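Aminopentol aminotransferase (Sphingopyxis macrogoltabida, PDB 6HBS) catalyses the PLP-dependent deamination of the hydrolysed fumonisin aminopentol (HFB1) to 2-keto-HFB1, passing the amino group preferentially to pyruvate during fumonisin B1 degradation. Local coordinates at residues Glu326-Arg331 against Glu394-Ala399; Ile347-Ala350 against Arg356-Tyr359; Ala360-Cys365 against Val370-Tyr375. All coordinates share one frame; numbering follows the deposited sequence.

Interaction 1. Residues Glu326-Arg331 against Glu394-Ala399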
loop_
_atom_site.group_PDB
_atom_site.type_symbol
_atom_site.label_atom_id
_atom_site.label_comp_id
_atom_site.label_asym_id
_atom_site.label_seq_id
_atom_site.Cartn_x
_atom_site.Cartn_y
_atom_site.Cartn_z
ATOM N N GLU A 326 -7.960 -27.407 25.791
ATOM C CA GLU A 326 -7.112 -28.154 26.706
ATOM C C GLU A 326 -7.914 -29.368 27.201
ATOM O O GLU A 326 -7.442 -30.545 27.119
ATOM C CB GLU A 326 -6.645 -27.214 27.818
ATOM C CG GLU A 326 -5.995 -27.909 29.005
ATOM C CD GLU A 326 -4.720 -28.647 28.661
ATOM O OE1 GLU A 326 -4.481 -29.757 29.243
ATOM O OE2 GLU A 326 -4.009 -28.159 27.764
ATOM N N ALA A 327 -9.141 -29.103 27.654
ATOM C CA ALA A 327 -10.003 -30.176 28.252
ATOM C C ALA A 327 -10.301 -31.228 27.177
ATOM O O ALA A 327 -10.125 -32.434 27.389
ATOM C CB ALA A 327 -11.257 -29.595 28.869
ATOM N N GLN A 328 -10.651 -30.785 25.964
ATOM C CA GLN A 328 -10.978 -31.739 24.892
ATOM C C GLN A 328 -9.774 -32.583 24.482
ATOM O O GLN A 328 -9.951 -33.758 24.196
ATOM C CB GLN A 328 -11.492 -31.023 23.644
ATOM C CG GLN A 328 -12.903 -30.510 23.794
ATOM C CD GLN A 328 -13.359 -29.747 22.570
ATOM O OE1 GLN A 328 -12.643 -29.614 21.569
ATOM N NE2 GLN A 328 -14.592 -29.300 22.632
ATOM N N SER A 329 -8.582 -31.977 24.439
ATOM C CA SER A 329 -7.340 -32.663 24.052
ATOM C C SER A 329 -7.001 -33.788 25.042
ATOM O O SER A 329 -6.679 -34.871 24.628
ATOM C CB SER A 329 -6.181 -31.711 23.890
ATOM O OG SER A 329 -5.691 -31.258 25.142
ATOM N N GLN A 330 -7.081 -33.513 26.346
ATOM C CA GLN A 330 -6.877 -34.540 27.370
ATOM C C GLN A 330 -7.887 -35.691 27.193
ATOM O O GLN A 330 -7.502 -36.857 27.270
ATOM C CB GLN A 330 -6.937 -33.903 28.758
ATOM C CG GLN A 330 -5.645 -33.205 29.161
ATOM C CD GLN A 330 -5.434 -33.200 30.658
ATOM O OE1 GLN A 330 -5.399 -34.264 31.295
ATOM N NE2 GLN A 330 -5.266 -32.008 31.238
ATOM N N ARG A 331 -9.156 -35.360 26.913
ATOM C CA ARG A 331 -10.269 -36.307 26.827
ATOM C C ARG A 331 -10.086 -37.271 25.645
ATOM O O ARG A 331 -10.476 -38.432 25.720
ATOM C CB ARG A 331 -11.593 -35.537 26.710
ATOM C CG ARG A 331 -12.837 -36.413 26.775
ATOM C CD ARG A 331 -14.138 -35.627 26.704
ATOM N NE ARG A 331 -14.558 -35.375 25.328
ATOM C CZ ARG A 331 -15.014 -36.306 24.486
ATOM N NH1 ARG A 331 -15.061 -37.577 24.854
ATOM N NH2 ARG A 331 -15.422 -35.963 23.277
ATOM N N GLU A 394 -18.018 -27.365 20.015
ATOM C CA GLU A 394 -18.739 -28.530 19.477
ATOM C C GLU A 394 -18.068 -29.013 18.185
ATOM O O GLU A 394 -17.938 -30.213 17.953
ATOM C CB GLU A 394 -20.209 -28.221 19.182
ATOM C CG GLU A 394 -20.937 -27.514 20.314
ATOM C CD GLU A 394 -21.998 -28.296 21.077
ATOM O OE1 GLU A 394 -22.970 -27.653 21.549
ATOM O OE2 GLU A 394 -21.834 -29.531 21.229
ATOM N N ALA A 395 -17.624 -28.069 17.342
ATOM C CA ALA A 395 -16.969 -28.403 16.077
ATOM C C ALA A 395 -15.607 -29.049 16.328
ATOM O O ALA A 395 -15.243 -30.020 15.664
ATOM C CB ALA A 395 -16.824 -27.165 15.229
ATOM N N THR A 396 -14.868 -28.492 17.288
ATOM C CA THR A 396 -13.517 -28.964 17.567
ATOM C C THR A 396 -13.577 -30.363 18.193
ATOM O O THR A 396 -12.697 -31.189 17.967
ATOM C CB THR A 396 -12.725 -27.986 18.436
ATOM O OG1 THR A 396 -13.371 -27.734 19.677
ATOM C CG2 THR A 396 -12.464 -26.679 17.718
ATOM N N ASP A 397 -14.633 -30.622 18.956
ATOM C CA ASP A 397 -14.838 -31.940 19.582
ATOM C C ASP A 397 -14.983 -32.990 18.485
ATOM O O ASP A 397 -14.272 -34.011 18.494
ATOM C CB ASP A 397 -16.053 -31.938 20.509
ATOM C CG ASP A 397 -16.123 -33.223 21.324
ATOM O OD1 ASP A 397 -15.293 -33.373 22.252
ATOM O OD2 ASP A 397 -16.936 -34.094 20.963
ATOM N N ARG A 398 -15.882 -32.716 17.520
ATOM C CA ARG A 398 -16.079 -33.609 16.386
ATOM C C ARG A 398 -14.786 -33.763 15.576
ATOM O O ARG A 398 -14.559 -34.794 14.933
ATOM C CB ARG A 398 -17.254 -33.118 15.532
ATOM C CG ARG A 398 -18.580 -33.279 16.264
ATOM C CD ARG A 398 -19.821 -33.152 15.410
ATOM N NE ARG A 398 -19.921 -31.840 14.800
ATOM C CZ ARG A 398 -20.367 -30.746 15.409
ATOM N NH1 ARG A 398 -20.872 -30.837 16.630
ATOM N NH2 ARG A 398 -20.285 -29.570 14.796
ATOM N N ALA A 399 -13.948 -32.721 15.565
ATOM C CA ALA A 399 -12.752 -32.730 14.765
ATOM C C ALA A 399 -11.718 -33.668 15.391
ATOM O O ALA A 399 -11.045 -34.408 14.678
ATOM C CB ALA A 399 -12.229 -31.314 14.590
HETATM O O HOH W 1 -14.809 -32.919 25.492
#

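Interaction 2. Residues Ile347-Ala350 against Arg356-Tyr359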
loop_
_atom_site.group_PDB
_atom_site.type_symbol
_atom_site.label_atom_id
_atom_site.label_comp_id
_atom_site.label_asym_id
_atom_site.label_seq_id
_atom_site.Cartn_x
_atom_site.Cartn_y
_atom_site.Cartn_z
ATOM N N ILE A 347 -2.030 -22.954 17.572
ATOM C CA ILE A 347 -2.623 -24.192 18.091
ATOM C C ILE A 347 -2.119 -25.338 17.210
ATOM O O ILE A 347 -2.626 -25.583 16.142
ATOM C CB ILE A 347 -4.163 -24.097 18.134
ATOM C CG1 ILE A 347 -4.635 -22.917 18.988
ATOM C CG2 ILE A 347 -4.751 -25.415 18.631
ATOM C CD1 ILE A 347 -6.153 -22.666 18.958
ATOM N N PHE A 348 -1.044 -25.970 17.674
ATOM C CA PHE A 348 -0.438 -27.094 17.040
ATOM C C PHE A 348 -0.677 -28.374 17.867
ATOM O O PHE A 348 -1.104 -28.313 19.033
ATOM C CB PHE A 348 1.076 -26.873 16.942
ATOM C CG PHE A 348 1.562 -25.817 15.972
ATOM C CD1 PHE A 348 0.704 -25.134 15.122
ATOM C CD2 PHE A 348 2.919 -25.519 15.905
ATOM C CE1 PHE A 348 1.185 -24.166 14.244
ATOM C CE2 PHE A 348 3.390 -24.536 15.045
ATOM C CZ PHE A 348 2.526 -23.877 14.202
ATOM N N PHE A 349 -0.364 -29.518 17.256
ATOM C CA PHE A 349 -0.327 -30.807 17.945
ATOM C C PHE A 349 1.106 -31.151 18.389
ATOM O O PHE A 349 2.070 -30.989 17.635
ATOM C CB PHE A 349 -0.931 -31.872 17.038
ATOM C CG PHE A 349 -2.431 -31.805 16.975
ATOM C CD1 PHE A 349 -3.068 -30.853 16.192
ATOM C CD2 PHE A 349 -3.209 -32.687 17.701
ATOM C CE1 PHE A 349 -4.451 -30.754 16.154
ATOM C CE2 PHE A 349 -4.595 -32.590 17.661
ATOM C CZ PHE A 349 -5.214 -31.624 16.893
ATOM N N ALA A 350 1.250 -31.669 19.616
ATOM C CA ALA A 350 2.549 -32.233 20.042
ATOM C C ALA A 350 2.877 -33.433 19.140
ATOM O O ALA A 350 1.984 -34.097 18.689
ATOM C CB ALA A 350 2.512 -32.624 21.506
ATOM N N ARG A 356 0.733 -33.389 9.728
ATOM C CA ARG A 356 -0.376 -34.189 9.152
ATOM C C ARG A 356 -1.589 -34.239 10.107
ATOM O O ARG A 356 -2.747 -34.260 9.622
ATOM C CB ARG A 356 0.095 -35.595 8.760
ATOM C CG ARG A 356 0.108 -36.606 9.895
ATOM C CD ARG A 356 0.544 -38.001 9.458
ATOM N NE ARG A 356 1.919 -38.017 8.971
ATOM C CZ ARG A 356 2.443 -38.977 8.208
ATOM N NH1 ARG A 356 1.696 -39.984 7.787
ATOM N NH2 ARG A 356 3.716 -38.924 7.868
ATOM N N ILE A 357 -1.351 -34.242 11.429
ATOM C CA ILE A 357 -2.444 -34.272 12.416
ATOM C C ILE A 357 -3.163 -32.918 12.448
ATOM O O ILE A 357 -4.385 -32.861 12.422
ATOM C CB ILE A 357 -1.972 -34.642 13.827
ATOM C CG1 ILE A 357 -1.193 -35.962 13.858
ATOM C CG2 ILE A 357 -3.164 -34.686 14.763
ATOM C CD1 ILE A 357 -0.638 -36.295 15.240
ATOM N N GLY A 358 -2.375 -31.840 12.557
ATOM C CA GLY A 358 -2.876 -30.485 12.602
ATOM C C GLY A 358 -3.701 -30.130 11.375
ATOM O O GLY A 358 -4.729 -29.449 11.494
ATOM N N TYR A 359 -3.214 -30.552 10.211
ATOM C CA TYR A 359 -3.861 -30.312 8.936
ATOM C C TYR A 359 -5.221 -30.996 8.946
ATOM O O TYR A 359 -6.281 -30.389 8.607
ATOM C CB TYR A 359 -2.954 -30.752 7.780
ATOM C CG TYR A 359 -2.044 -29.666 7.269
ATOM C CD1 TYR A 359 -1.313 -28.860 8.132
ATOM C CD2 TYR A 359 -1.960 -29.388 5.914
ATOM C CE1 TYR A 359 -0.472 -27.859 7.652
ATOM C CE2 TYR A 359 -1.154 -28.365 5.423
ATOM C CZ TYR A 359 -0.393 -27.611 6.290
ATOM O OH TYR A 359 0.378 -26.592 5.811
#

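Interaction 3. Residues Ala360-Cys365 against Val370-Tyr375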
loop_
_atom_site.group_PDB
_atom_site.type_symbol
_atom_site.label_atom_id
_atom_site.label_comp_id
_atom_site.label_asym_id
_atom_site.label_seq_id
_atom_site.Cartn_x
_atom_site.Cartn_y
_atom_site.Cartn_z
ATOM N N ALA A 360 -5.217 -32.257 9.387
ATOM C CA ALA A 360 -6.442 -33.063 9.335
ATOM C C ALA A 360 -7.494 -32.477 10.298
ATOM O O ALA A 360 -8.682 -32.378 9.962
ATOM C CB ALA A 360 -6.114 -34.512 9.648
ATOM N N TRP A 361 -7.047 -32.035 11.472
ATOM C CA TRP A 361 -7.912 -31.477 12.502
ATOM C C TRP A 361 -8.516 -30.152 12.020
ATOM O O TRP A 361 -9.685 -29.938 12.174
ATOM C CB TRP A 361 -7.116 -31.271 13.794
ATOM C CG TRP A 361 -7.922 -30.737 14.930
ATOM C CD1 TRP A 361 -8.824 -31.430 15.698
ATOM C CD2 TRP A 361 -7.893 -29.394 15.443
ATOM N NE1 TRP A 361 -9.366 -30.599 16.642
ATOM C CE2 TRP A 361 -8.822 -29.340 16.504
ATOM C CE3 TRP A 361 -7.205 -28.226 15.086
ATOM C CZ2 TRP A 361 -9.038 -28.172 17.238
ATOM C CZ3 TRP A 361 -7.398 -27.082 15.819
ATOM C CH2 TRP A 361 -8.336 -27.050 16.858
ATOM N N ALA A 362 -7.677 -29.285 11.436
ATOM C CA ALA A 362 -8.137 -27.995 10.941
ATOM C C ALA A 362 -9.186 -28.226 9.851
ATOM O O ALA A 362 -10.204 -27.563 9.829
ATOM C CB ALA A 362 -6.955 -27.153 10.447
ATOM N N ALA A 363 -8.948 -29.203 8.965
ATOM C CA ALA A 363 -9.874 -29.430 7.859
ATOM C C ALA A 363 -11.210 -29.942 8.405
ATOM O O ALA A 363 -12.259 -29.586 7.888
ATOM C CB ALA A 363 -9.311 -30.398 6.847
ATOM N N ALA A 364 -11.144 -30.809 9.427
ATOM C CA ALA A 364 -12.345 -31.401 10.039
ATOM C C ALA A 364 -13.155 -30.295 10.725
ATOM O O ALA A 364 -14.361 -30.327 10.731
ATOM C CB ALA A 364 -11.955 -32.499 11.004
ATOM N N CYS A 365 -12.473 -29.277 11.259
ATOM C CA CYS A 365 -13.179 -28.136 11.859
ATOM C C CYS A 365 -14.004 -27.352 10.816
ATOM O O CYS A 365 -15.050 -26.795 11.174
ATOM C CB CYS A 365 -12.231 -27.175 12.550
ATOM S SG CYS A 365 -11.503 -27.778 14.091
ATOM N N VAL A 370 -16.151 -23.926 11.373
ATOM C CA VAL A 370 -15.127 -23.199 12.094
ATOM C C VAL A 370 -13.907 -23.111 11.179
ATOM O O VAL A 370 -13.553 -24.100 10.562
ATOM C CB VAL A 370 -14.773 -23.909 13.411
ATOM C CG1 VAL A 370 -13.499 -23.393 14.051
ATOM C CG2 VAL A 370 -15.941 -23.850 14.379
ATOM N N TYR A 371 -13.333 -21.908 11.071
ATOM C CA TYR A 371 -12.109 -21.701 10.326
ATOM C C TYR A 371 -10.978 -21.482 11.329
ATOM O O TYR A 371 -10.864 -20.418 11.914
ATOM C CB TYR A 371 -12.233 -20.507 9.371
ATOM C CG TYR A 371 -11.185 -20.422 8.284
ATOM C CD1 TYR A 371 -9.844 -20.195 8.580
ATOM C CD2 TYR A 371 -11.537 -20.547 6.945
ATOM C CE1 TYR A 371 -8.883 -20.105 7.572
ATOM C CE2 TYR A 371 -10.591 -20.450 5.927
ATOM C CZ TYR A 371 -9.262 -20.221 6.245
ATOM O OH TYR A 371 -8.350 -20.131 5.248
ATOM N N VAL A 372 -10.116 -22.487 11.448
ATOM C CA VAL A 372 -8.893 -22.416 12.224
ATOM C C VAL A 372 -7.724 -22.813 11.310
ATOM O O VAL A 372 -7.910 -23.430 10.256
ATOM C CB VAL A 372 -8.947 -23.337 13.453
ATOM C CG1 VAL A 372 -9.894 -22.818 14.508
ATOM C CG2 VAL A 372 -9.262 -24.778 13.071
ATOM N N HIS A 373 -6.509 -22.461 11.726
ATOM C CA HIS A 373 -5.362 -22.502 10.847
ATOM C C HIS A 373 -4.301 -23.420 11.419
ATOM O O HIS A 373 -3.926 -23.260 12.573
ATOM C CB HIS A 373 -4.817 -21.094 10.606
ATOM C CG HIS A 373 -3.986 -20.972 9.365
ATOM N ND1 HIS A 373 -2.815 -21.680 9.162
ATOM C CD2 HIS A 373 -4.121 -20.162 8.292
ATOM C CE1 HIS A 373 -2.316 -21.370 7.984
ATOM N NE2 HIS A 373 -3.102 -20.440 7.422
ATOM N N PRO A 374 -3.798 -24.404 10.639
ATOM C CA PRO A 374 -2.806 -25.347 11.148
ATOM C C PRO A 374 -1.344 -24.882 11.173
ATOM O O PRO A 374 -0.540 -25.606 11.780
ATOM C CB PRO A 374 -2.941 -26.514 10.157
ATOM C CG PRO A 374 -3.280 -25.855 8.873
ATOM C CD PRO A 374 -4.230 -24.752 9.275
ATOM N N TYR A 375 -0.996 -23.714 10.568
ATOM C CA TYR A 375 0.435 -23.276 10.616
ATOM C C TYR A 375 0.633 -21.784 10.962
ATOM O O TYR A 375 1.751 -21.388 11.296
ATOM C CB TYR A 375 1.186 -23.746 9.358
ATOM C CG TYR A 375 0.842 -23.072 8.061
ATOM C CD1 TYR A 375 1.213 -21.750 7.814
ATOM C CD2 TYR A 375 0.176 -23.754 7.058
ATOM C CE1 TYR A 375 0.920 -21.118 6.610
ATOM C CE2 TYR A 375 -0.139 -23.131 5.854
ATOM C CZ TYR A 375 0.249 -21.817 5.623
ATOM O OH TYR A 375 -0.073 -21.201 4.452
HETATM O O HOH W 2 -10.882 -24.770 9.958
#

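Interaction 1. Residues Glu326-Arg331 against Glu394-Ala399
Q328 reaches from helix 310-332 to T396 and D397 of helix 386-405, and its path illustrates how one amide can join two helices whose facing sides are partly polar. The short segments run nearly parallel, 21° apart, with their axes 10.3 Å from each other. Such a distance leaves room for side chains of middling length between the backbones.

The CB of Q328 is directed at the partner helix. CG of Q328 passes beside the carboxylate of D397, 4.0 Å from its OD1. Because the chain stays extended beyond CG, the amide is carried right up to the opposite helix. There CD of Q328 lies 3.5 Å from T396 OG1, and the branches part. OE1 of Q328 comes within 2.8 Å of T396 OG1, whose proton could serve either this oxygen or the backbone carbonyl of L393. NE2 of Q328 gives a hydrogen bond to that same L393 carbonyl and rests 3.7 Å from D397 CB. The amide nitrogen is thus held by L393, while the oxygen competes for the T396 proton.

One turn further along, R331 adds a charged link. With CG anti to the backbone N (chi1 -173°) and a bend at chi3, its guanidinium is brought edge-on to D397. R331 NH2 donates to the syn lone pair of D397 OD1 at 2.8 Å, almost straight at 172° and practically in the guanidinium plane, while the two flat groups are nearly coplanar. D397 OD2 lies 3.3 Å from R331 NH2.

The chemistry grades with burial: T396 is buried, Q328 and D397 are partly exposed, and R331 lies at the surface. Solvent there probably tempers the strength of the salt bridge, whereas the amide and hydroxyl join the helices without introducing net charge.

Interaction 2. Residues Ile347-Ala350 against Arg356-Tyr359
F349 and I357 make the one CH-pi contact between strand 346-349 and the start of helix 356-367. CG2 of I357 stands over a face of the phenyl ring of F349, 3.7 Å from its centroid and 18° off the normal, somewhat displaced toward CD2 and CG. This branch, not the longer CG1 arm, does the touching: CG2 is anti to the backbone N and comes forward onto the ring, while CG1 is anti to the carbonyl carbon.

Plain van der Waals packing accounts for the rest. CD1 of F349 meets the backbone of G358 at its CA, 3.6 Å away, approaching obliquely. Here the ring can lie close against the main chain of the helix.

Polar bonds are absent between the two segments, but the first turn is held from the intervening loop, where the carboxylate of D352 accepts the backbone N-H groups of I357 and G358.

Aromatic neighbours extend the apolar layer, W361 meeting F349 edge-to-face and F400 packing beside it. Strand 346-349 pairs antiparallel with strand 336-339, and a helix resting on this two-stranded sheet is consistent with the small C-terminal alpha/beta domain of class-III, fold-type I aminotransferases.

Interaction 3. Residues Ala360-Cys365 against Val370-Tyr375
A tight helix-to-strand connection brings the end of helix 356-367 back against the chain that follows it, V370 and V372 packing on C365. The backbone fastens the turn: V370 N donates to C365 O at 3.1 Å, reaching the carbonyl from well above its plane, with an N-H...O angle of 147°.

V372 supplies the central apolar contact. Its CG2 methyl, placed between the backbone N and the carbonyl carbon by a chi1 of -71° that sends CG1 anti to that carbon, lies 3.9 Å from C365 CB and points into the angle between C365 and W361. CG2 of V372 approaches the indole obliquely, 4.0 Å from W361 CZ3. The indole in turn has the sulfur of C365 over the centre of one face, so cysteine, tryptophan and valine interlock.

In the fold, this connection carries the chain from the helix into short strand 370-371, the edge strand of a mixed sheet otherwise built from residues 39-57 and parallel to its neighbour 54-57. Y371 faces the other way, pairing with I56 and Y58 through its backbone and packing on T89 of the second subunit.

One turn back along the helix, A362 has only a methyl to offer: its CB rests 3.8 Å from P374 CD, which lets the proline ring come close to the helix. A water bridges the backbones, its oxygen lying 2.9 Å from A362 O and 2.8 Å from V370 O while accepting the N-H of V372. Beyond P374 the chain is fixed locally, Y375 N donating in the ring plane to H373 ND1, and the imidazole CE1 lies over the centre of the Y375 ring.

Interactions 2 and 3 are both buried and share helix 356-367: its first turn rests on strand 346-349, and its later turns meet the chain after it. Interaction 1 lies nearer the surface, joining two helices. The chemistry follows the place. The outer contact relies on an amide, a hydroxyl and a salt bridge; interaction 2 is wholly apolar; interaction 3 mixes apolar packing with backbone and water-mediated bonds. Helix 386-405 links the outer contact to the core, its A395 and A399 packing on V370, W361 and C365 of interaction 3. Interactions 1 and 2 do not touch, whereas F349 of interaction 2 meets W361 of interaction 3, and Y359 packs on P374 and Y375.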